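Local coordinates for protein GH61E (Thielavia terrestris, PDB 3EJA) that cleaves cellulose-type polysaccharides by oxidation as a copper-dependent lytic polysaccharide monooxygenase of the AA9 family, formerly glycoside hydrolase family 61, at residues I139-A144 with I188-P193; S48-T53 with A157-T162. All coordinates share one frame; numbering follows the deposited sequence.

Interaction 1: residues I139-A144 with I188-P193; sequences IGLHVA and INIYYP. With SO4 (sulfate ion), chain I.
Leu141 packs against Ile188 and Ile190 where the loop following strand 130-140 of the AA9 beta sandwich meets a long loop beyond strand 151-162. Leu141 CB lies 3.9 Å from Ile190 CG2, and its CD2 is 3.9 Å from Ile188 CG2. Leu141 CD1 touches the CG2 methyls of both isoleucines. Tyr198 covers Leu141 and Ile188 from outside the two segments, while Pro69 touches Ile190. Ile190 CG1 sits 3.6 Å above the plane of the Tyr191 ring, over its centre. An alanine here would probably open a gap beside Leu141 and leave the Tyr191 ring without the CG1 that packs on its face, freer to turn. One water joins the backbones: it donates to Leu141 O and Ile188 O and accepts from Ile190 N.

His142 meets the second loop through its backbone and CB. Its carbonyl O lies at the edge of the Tyr191 ring, in plane, 3.4 Å from CE2. Tyr191 OH reaches 3.4 Å from His142 CB. The imidazole turns to the metal site instead, with CG between the backbone N and the carbonyl carbon (chi1 54°). There it stacks on His68, a metal ligand, and touches Gln151. His142 and Gln151 are probably the O2-binding pair, as in a near-identical protein. Here a sulfate, probably from the crystallisation liquor, takes a hydrogen bond from His142 NE2 to its O3 (2.8 Å) and another from Gln151 NE2.

Ala144 closes the contact with its backbone. Ile188 N donates to Ala144 O at 3.1 Å, nearly straight, with an angle of 167° at the hydrogen.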
ATOM      1  N   ILE A 139       2.095   3.017  -7.470  1.00 10.01           N
ATOM      2  CA  ILE A 139       3.116   2.572  -8.413  1.00  9.66           C
ATOM      3  C   ILE A 139       3.157   3.513  -9.612  1.00  9.79           C
ATOM      4  O   ILE A 139       2.278   3.462 -10.475  1.00 10.27           O
ATOM      5  CB  ILE A 139       2.866   1.102  -8.881  1.00  9.76           C
ATOM      6  CG1 ILE A 139       2.515   0.203  -7.686  1.00  9.18           C
ATOM      7  CG2 ILE A 139       4.078   0.577  -9.660  1.00  9.18           C
ATOM      8  CD1 ILE A 139       2.073  -1.218  -8.060  1.00  9.63           C
ATOM      9  N   GLY A 140       4.174   4.372  -9.654  1.00  9.71           N
ATOM     10  CA  GLY A 140       4.388   5.284 -10.784  1.00  9.86           C
ATOM     11  C   GLY A 140       4.887   4.509 -11.984  1.00  9.74           C
ATOM     12  O   GLY A 140       5.937   3.846 -11.908  1.00  9.91           O
ATOM     13  N   LEU A 141       4.135   4.584 -13.080  1.00  9.46           N
ATOM     14  CA  LEU A 141       4.424   3.797 -14.296  1.00  9.57           C
ATOM     15  C   LEU A 141       4.950   4.609 -15.500  1.00  9.97           C
ATOM     16  O   LEU A 141       5.066   4.084 -16.624  1.00  9.69           O
ATOM     17  CB  LEU A 141       3.178   2.993 -14.696  1.00  9.64           C
ATOM     18  CG  LEU A 141       2.622   1.978 -13.690  1.00  9.60           C
ATOM     19  CD1 LEU A 141       1.329   1.355 -14.223  1.00  9.48           C
ATOM     20  CD2 LEU A 141       3.661   0.888 -13.385  1.00  9.68           C
ATOM     21  N   HIS A 142       5.280   5.880 -15.258  1.00 10.14           N
ATOM     22  CA  HIS A 142       5.694   6.815 -16.320  1.00 10.51           C
ATOM     23  C   HIS A 142       7.026   6.465 -17.004  1.00 10.39           C
ATOM     24  O   HIS A 142       7.274   6.883 -18.138  1.00 10.50           O
ATOM     25  CB  HIS A 142       5.734   8.257 -15.781  1.00 10.38           C
ATOM     26  CG  HIS A 142       6.576   8.416 -14.555  1.00 11.24           C
ATOM     27  ND1 HIS A 142       6.239   7.855 -13.343  1.00 11.75           N
ATOM     28  CD2 HIS A 142       7.744   9.073 -14.353  1.00 12.11           C
ATOM     29  CE1 HIS A 142       7.167   8.148 -12.452  1.00 12.18           C
ATOM     30  NE2 HIS A 142       8.089   8.891 -13.038  1.00 11.29           N
ATOM     31  N   VAL A 143       7.884   5.709 -16.321  1.00 10.33           N
ATOM     32  CA  VAL A 143       9.097   5.167 -16.942  1.00 10.31           C
ATOM     33  C   VAL A 143       9.236   3.650 -16.710  1.00 10.26           C
ATOM     34  O   VAL A 143      10.351   3.121 -16.602  1.00 10.04           O
ATOM     35  CB  VAL A 143      10.388   5.936 -16.494  1.00 10.32           C
ATOM     36  CG1 VAL A 143      10.385   7.384 -17.031  1.00 10.67           C
ATOM     37  CG2 VAL A 143      10.560   5.914 -14.958  1.00 10.80           C
ATOM     38  N   ALA A 144       8.102   2.957 -16.657  1.00 10.10           N
ATOM     39  CA  ALA A 144       8.076   1.537 -16.281  1.00 10.33           C
ATOM     40  C   ALA A 144       8.230   0.562 -17.453  1.00 10.52           C
ATOM     41  O   ALA A 144       8.109  -0.652 -17.267  1.00 10.45           O
ATOM     42  CB  ALA A 144       6.810   1.220 -15.480  1.00  9.96           C
ATOM     43  N   ILE A 188       5.716  -2.386 -18.055  1.00 10.91           N
ATOM     44  CA  ILE A 188       4.585  -1.966 -18.883  1.00 10.88           C
ATOM     45  C   ILE A 188       4.876  -0.624 -19.544  1.00 10.81           C
ATOM     46  O   ILE A 188       5.437   0.281 -18.918  1.00 10.51           O
ATOM     47  CB  ILE A 188       3.253  -1.881 -18.047  1.00 10.97           C
ATOM     48  CG1 ILE A 188       2.042  -1.555 -18.935  1.00 11.18           C
ATOM     49  CG2 ILE A 188       3.389  -0.894 -16.852  1.00 11.18           C
ATOM     50  CD1 ILE A 188       0.684  -1.562 -18.192  1.00 10.94           C
ATOM     51  N   ASN A 189       4.496  -0.518 -20.814  1.00 10.66           N
ATOM     52  CA  ASN A 189       4.464   0.763 -21.512  1.00 10.83           C
ATOM     53  C   ASN A 189       3.026   1.292 -21.551  1.00 10.72           C
ATOM     54  O   ASN A 189       2.173   0.770 -22.278  1.00 11.01           O
ATOM     55  CB  ASN A 189       5.044   0.618 -22.926  1.00 10.82           C
ATOM     56  CG  ASN A 189       5.313   1.963 -23.584  1.00 10.83           C
ATOM     57  OD1 ASN A 189       4.552   2.906 -23.418  1.00 11.30           O
ATOM     58  ND2 ASN A 189       6.403   2.052 -24.330  1.00 11.93           N
ATOM     59  N   ILE A 190       2.758   2.325 -20.755  1.00 10.27           N
ATOM     60  CA  ILE A 190       1.407   2.888 -20.647  1.00 10.44           C
ATOM     61  C   ILE A 190       1.059   3.831 -21.811  1.00 10.60           C
ATOM     62  O   ILE A 190      -0.094   4.231 -21.962  1.00 10.61           O
ATOM     63  CB  ILE A 190       1.178   3.610 -19.282  1.00 10.32           C
ATOM     64  CG1 ILE A 190       2.140   4.802 -19.120  1.00 10.89           C
ATOM     65  CG2 ILE A 190       1.319   2.594 -18.116  1.00 10.68           C
ATOM     66  CD1 ILE A 190       1.793   5.777 -17.969  1.00 10.30           C
ATOM     67  N   TYR A 191       2.062   4.167 -22.623  1.00 10.89           N
ATOM     68  CA  TYR A 191       1.940   5.202 -23.661  1.00 11.54           C
ATOM     69  C   TYR A 191       1.715   4.643 -25.068  1.00 12.08           C
ATOM     70  O   TYR A 191       1.026   5.259 -25.889  1.00 12.29           O
ATOM     71  CB  TYR A 191       3.196   6.090 -23.681  1.00 11.37           C
ATOM     72  CG  TYR A 191       3.437   6.801 -22.370  1.00 11.58           C
ATOM     73  CD1 TYR A 191       2.562   7.800 -21.926  1.00 10.87           C
ATOM     74  CD2 TYR A 191       4.521   6.449 -21.550  1.00 10.82           C
ATOM     75  CE1 TYR A 191       2.769   8.448 -20.698  1.00 11.88           C
ATOM     76  CE2 TYR A 191       4.737   7.091 -20.324  1.00 10.75           C
ATOM     77  CZ  TYR A 191       3.853   8.085 -19.910  1.00 12.34           C
ATOM     78  OH  TYR A 191       4.054   8.718 -18.708  1.00 12.48           O
ATOM     79  N   TYR A 192       2.345   3.507 -25.356  1.00 12.27           N
ATOM     80  CA  TYR A 192       2.281   2.914 -26.702  1.00 13.05           C
ATOM     81  C   TYR A 192       2.671   1.440 -26.698  1.00 13.04           C
ATOM     82  O   TYR A 192       3.739   1.091 -26.195  1.00 12.92           O
ATOM     83  CB  TYR A 192       3.234   3.632 -27.668  1.00 13.60           C
ATOM     84  CG  TYR A 192       3.443   2.824 -28.929  1.00 15.15           C
ATOM     85  CD1 TYR A 192       2.455   2.774 -29.917  1.00 15.73           C
ATOM     86  CD2 TYR A 192       4.602   2.076 -29.113  1.00 16.76           C
ATOM     87  CE1 TYR A 192       2.625   2.003 -31.064  1.00 16.39           C
ATOM     88  CE2 TYR A 192       4.782   1.305 -30.257  1.00 17.48           C
ATOM     89  CZ  TYR A 192       3.798   1.281 -31.225  1.00 15.43           C
ATOM     90  OH  TYR A 192       3.991   0.526 -32.356  1.00 16.44           O
ATOM     91  N   PRO A 193       1.818   0.564 -27.252  1.00 13.33           N
ATOM     92  CA  PRO A 193       0.422   0.802 -27.611  1.00 13.36           C
ATOM     93  C   PRO A 193      -0.301   1.091 -26.302  1.00 13.66           C
ATOM     94  O   PRO A 193       0.003   0.425 -25.305  1.00 13.38           O
ATOM     95  CB  PRO A 193      -0.027  -0.562 -28.153  1.00 13.84           C
ATOM     96  CG  PRO A 193       1.243  -1.267 -28.552  1.00 13.38           C
ATOM     97  CD  PRO A 193       2.258  -0.812 -27.557  1.00 13.51           C
TER
HETATM   98  S   SO4 I4851      11.478  10.508 -12.827  0.50 31.02           S
HETATM   99  O1  SO4 I4851      11.890   9.110 -12.899  0.50 30.46           O
HETATM  100  O2  SO4 I4851      11.541  11.087 -14.165  0.50 30.34           O
HETATM  101  O3  SO4 I4851      10.127  10.600 -12.285  0.50 30.40           O
HETATM  102  O4  SO4 I4851      12.391  11.238 -11.947  0.50 30.98           O
HETATM  103  O   HOH W   1       5.194   3.022 -19.110  1.00  8.26           O

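Interaction 2: residues S48-T53 with A157-T162. With NAG (2-acetamido-2-deoxy-beta-D-glucopyranose), chain E.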
ATOM      1  N   SER A  48       2.730   6.204  17.703  1.00 17.52           N
ATOM      2  CA  SER A  48       1.323   6.085  18.038  1.00 18.03           C
ATOM      3  C   SER A  48       0.602   5.034  17.194  1.00 18.01           C
ATOM      4  O   SER A  48       1.139   4.546  16.188  1.00 17.40           O
ATOM      5  CB  SER A  48       0.647   7.456  17.912  1.00 18.32           C
ATOM      6  OG  SER A  48      -0.716   7.380  18.269  1.00 20.76           O
ATOM      7  N   VAL A  49      -0.610   4.684  17.630  1.00 18.23           N
ATOM      8  CA  VAL A  49      -1.466   3.726  16.946  1.00 18.40           C
ATOM      9  C   VAL A  49      -2.822   4.381  16.672  1.00 18.86           C
ATOM     10  O   VAL A  49      -3.371   5.071  17.544  1.00 18.75           O
ATOM     11  CB  VAL A  49      -1.642   2.437  17.798  1.00 18.57           C
ATOM     12  CG1 VAL A  49      -2.619   1.462  17.139  1.00 18.08           C
ATOM     13  CG2 VAL A  49      -0.286   1.759  18.034  1.00 18.41           C
ATOM     14  N   LEU A  50      -3.354   4.177  15.467  1.00 18.88           N
ATOM     15  CA  LEU A  50      -4.677   4.688  15.123  1.00 19.70           C
ATOM     16  C   LEU A  50      -5.771   3.682  15.485  1.00 20.25           C
ATOM     17  O   LEU A  50      -5.804   2.571  14.956  1.00 19.89           O
ATOM     18  CB  LEU A  50      -4.760   5.045  13.628  1.00 19.64           C
ATOM     19  CG  LEU A  50      -6.125   5.440  13.037  1.00 19.92           C
ATOM     20  CD1 LEU A  50      -6.612   6.782  13.574  1.00 20.08           C
ATOM     21  CD2 LEU A  50      -6.086   5.477  11.512  1.00 19.39           C
ATOM     22  N   ASN A  51      -6.667   4.084  16.380  1.00 21.25           N
ATOM     23  CA  ASN A  51      -7.841   3.276  16.708  1.00 22.50           C
ATOM     24  C   ASN A  51      -8.912   3.428  15.643  1.00 22.12           C
ATOM     25  O   ASN A  51      -9.264   4.544  15.259  1.00 21.82           O
ATOM     26  CB  ASN A  51      -8.428   3.675  18.066  1.00 23.29           C
ATOM     27  CG  ASN A  51      -7.474   3.428  19.223  1.00 26.81           C
ATOM     28  OD1 ASN A  51      -6.470   2.716  19.088  1.00 27.69           O
ATOM     29  ND2 ASN A  51      -7.794   4.020  20.379  1.00 32.08           N
ATOM     30  N   THR A  52      -9.425   2.299  15.170  1.00 22.01           N
ATOM     31  CA  THR A  52     -10.497   2.296  14.186  1.00 22.03           C
ATOM     32  C   THR A  52     -11.322   1.014  14.319  1.00 22.19           C
ATOM     33  O   THR A  52     -10.883   0.052  14.942  1.00 22.30           O
ATOM     34  CB  THR A  52      -9.951   2.488  12.744  1.00 22.09           C
ATOM     35  OG1 THR A  52     -11.001   2.958  11.886  1.00 21.91           O
ATOM     36  CG2 THR A  52      -9.335   1.189  12.191  1.00 21.31           C
ATOM     37  N   THR A  53     -12.524   1.010  13.759  1.00 22.41           N
ATOM     38  CA  THR A  53     -13.375  -0.173  13.833  1.00 22.73           C
ATOM     39  C   THR A  53     -13.411  -0.878  12.491  1.00 22.67           C
ATOM     40  O   THR A  53     -13.259  -0.240  11.446  1.00 22.53           O
ATOM     41  CB  THR A  53     -14.822   0.171  14.267  1.00 23.01           C
ATOM     42  OG1 THR A  53     -15.452   0.973  13.256  1.00 23.49           O
ATOM     43  CG2 THR A  53     -14.820   0.921  15.604  1.00 23.07           C
ATOM     44  N   ALA A 157       1.027   2.135   8.183  1.00 11.80           N
ATOM     45  CA  ALA A 157       0.409   2.731   9.367  1.00 12.67           C
ATOM     46  C   ALA A 157       0.114   1.651  10.402  1.00 13.18           C
ATOM     47  O   ALA A 157      -0.084   0.484  10.046  1.00 13.21           O
ATOM     48  CB  ALA A 157      -0.878   3.464   8.989  1.00 12.52           C
ATOM     49  N   GLN A 158       0.091   2.056  11.675  1.00 13.45           N
ATOM     50  CA  GLN A 158      -0.210   1.149  12.790  1.00 14.22           C
ATOM     51  C   GLN A 158      -1.650   1.356  13.256  1.00 14.46           C
ATOM     52  O   GLN A 158      -2.034   2.470  13.632  1.00 14.33           O
ATOM     53  CB  GLN A 158       0.788   1.361  13.936  1.00 14.15           C
ATOM     54  CG  GLN A 158       2.246   1.109  13.499  1.00 14.36           C
ATOM     55  CD  GLN A 158       3.305   1.335  14.580  1.00 14.47           C
ATOM     56  OE1 GLN A 158       4.461   0.937  14.400  1.00 14.17           O
ATOM     57  NE2 GLN A 158       2.930   1.972  15.691  1.00 14.39           N
ATOM     58  N   LEU A 159      -2.432   0.280  13.202  1.00 14.80           N
ATOM     59  CA  LEU A 159      -3.868   0.298  13.503  1.00 15.71           C
ATOM     60  C   LEU A 159      -4.232  -0.622  14.669  1.00 16.39           C
ATOM     61  O   LEU A 159      -3.618  -1.677  14.860  1.00 16.11           O
ATOM     62  CB  LEU A 159      -4.668  -0.140  12.263  1.00 15.14           C
ATOM     63  CG  LEU A 159      -5.162   0.910  11.253  1.00 16.23           C
ATOM     64  CD1 LEU A 159      -4.076   1.895  10.861  1.00 14.98           C
ATOM     65  CD2 LEU A 159      -5.779   0.245  10.008  1.00 15.20           C
ATOM     66  N   SER A 160      -5.236  -0.202  15.436  1.00 17.23           N
ATOM     67  CA  SER A 160      -5.940  -1.086  16.351  1.00 18.09           C
ATOM     68  C   SER A 160      -7.388  -1.199  15.881  1.00 18.54           C
ATOM     69  O   SER A 160      -8.149  -0.233  15.966  1.00 18.68           O
ATOM     70  CB  SER A 160      -5.877  -0.551  17.786  1.00 18.24           C
ATOM     71  OG  SER A 160      -6.611  -1.389  18.652  1.00 18.74           O
ATOM     72  N   VAL A 161      -7.748  -2.379  15.378  1.00 19.13           N
ATOM     73  CA  VAL A 161      -9.069  -2.642  14.818  1.00 19.87           C
ATOM     74  C   VAL A 161      -9.954  -3.368  15.834  1.00 20.70           C
ATOM     75  O   VAL A 161      -9.576  -4.412  16.369  1.00 20.42           O
ATOM     76  CB  VAL A 161      -8.973  -3.458  13.497  1.00 19.60           C
ATOM     77  CG1 VAL A 161     -10.360  -3.796  12.946  1.00 19.27           C
ATOM     78  CG2 VAL A 161      -8.153  -2.693  12.458  1.00 19.44           C
ATOM     79  N   THR A 162     -11.127  -2.797  16.101  1.00 21.69           N
ATOM     80  CA  THR A 162     -12.089  -3.398  17.022  1.00 22.96           C
ATOM     81  C   THR A 162     -13.397  -3.710  16.298  1.00 23.67           C
ATOM     82  O   THR A 162     -13.634  -3.219  15.197  1.00 23.83           O
ATOM     83  CB  THR A 162     -12.373  -2.475  18.236  1.00 22.68           C
ATOM     84  OG1 THR A 162     -12.875  -1.216  17.772  1.00 22.44           O
ATOM     85  CG2 THR A 162     -11.096  -2.235  19.040  1.00 22.74           C
TER
HETATM   86  C1  NAG E 601      -6.890   3.673  21.448  1.00 31.11           C
HETATM   87  C2  NAG E 601      -7.080   4.822  22.439  1.00 31.86           C
HETATM   88  C3  NAG E 601      -6.359   4.561  23.761  1.00 31.44           C
HETATM   89  C4  NAG E 601      -6.644   3.153  24.282  1.00 31.05           C
HETATM   90  C5  NAG E 601      -6.379   2.137  23.163  1.00 31.46           C
HETATM   91  C6  NAG E 601      -6.564   0.674  23.577  1.00 31.92           C
HETATM   92  C7  NAG E 601      -7.443   6.991  21.409  1.00 33.53           C
HETATM   93  C8  NAG E 601      -6.809   8.182  20.748  1.00 33.50           C
HETATM   94  N2  NAG E 601      -6.605   6.065  21.861  1.00 32.30           N
HETATM   95  O3  NAG E 601      -6.760   5.530  24.704  1.00 32.02           O
HETATM   96  O4  NAG E 601      -5.810   2.914  25.392  1.00 29.74           O
HETATM   97  O5  NAG E 601      -7.225   2.445  22.069  1.00 30.76           O
HETATM   98  O6  NAG E 601      -5.851  -0.160  22.682  1.00 33.19           O
HETATM   99  O7  NAG E 601      -8.667   6.896  21.514  1.00 33.45           O
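Leu50 and Leu159 lie side by side as a parallel pair, pointing the same way, with Leu50 CD2 4.2 Å from Leu159 CD1. Thr52 and Val161 repeat this on the same face, their CG2 methyls in contact. This is the tightly packed side. Leu50 and Thr52 reach Val58 of strand 57-63, and Leu50 also touches Val7 of strand 3-7, both in the other sheet. In the neighbouring strand 130-140, Leu134 touches Leu159 and Tyr132 touches Val161. Thr52 OG1 is hydrogen-bonded to Ser56 OG.

Four backbone hydrogen bonds join the strands: Leu50 N to Gln158 O (2.8 Å), Ser160 N to Leu50 O (2.9 Å), Thr52 N to Ser160 O and Thr162 N to Thr52 O. At the start of the contact Val49 CG1, anti to its backbone N (chi1 176°), comes within 3.5 Å of Ser160 N. Gln158 extends across Val49 at about a right angle. Its NE2 makes a weak bond to Ser48 O (3.2 Å), while its OE1 is gripped by Arg17 NE and Ala46 N.

The face of Asn51, Thr53 and Thr162 is looser and opens to solvent at the two threonines; Ser160 on this face is buried, against Tyr131. Asn51 OD1 approaches Ser160 CB at 3.6 Å, and Thr53 CG2 meets Thr162 OG1 obliquely. Asn51 ND2 is bonded covalently to C1 of an N-acetylglucosamine (1.4 Å), and Asn51-Thr52-Thr53 is an N-glycosylation sequon. Strand 50-53 is thus a short, glycosylated edge strand, added in parallel to an otherwise antiparallel sheet of the fibronectin type III-like beta sandwich of AA9 enzymes.

The two contacts sit on opposite sides of the chain's centre. Their centres are 35 Å apart and their nearest atoms about 16 Å, so they do not touch. Strands 130-140 and 151-162, neighbours in the mixed sheet, connect them. Interaction 1 begins where strand 130-140 ends, and interaction 2 uses the last part of strand 151-162. The start of that strand carries Gln151 and Tyr153. Tyr153, His1 and His68 hold magnesium at the site that probably takes copper in the active enzyme. His142 in interaction 1 comes within about 5 Å of this ion at its nearest side-chain atom. Interaction 2, with its glycan, lies far from the metal site.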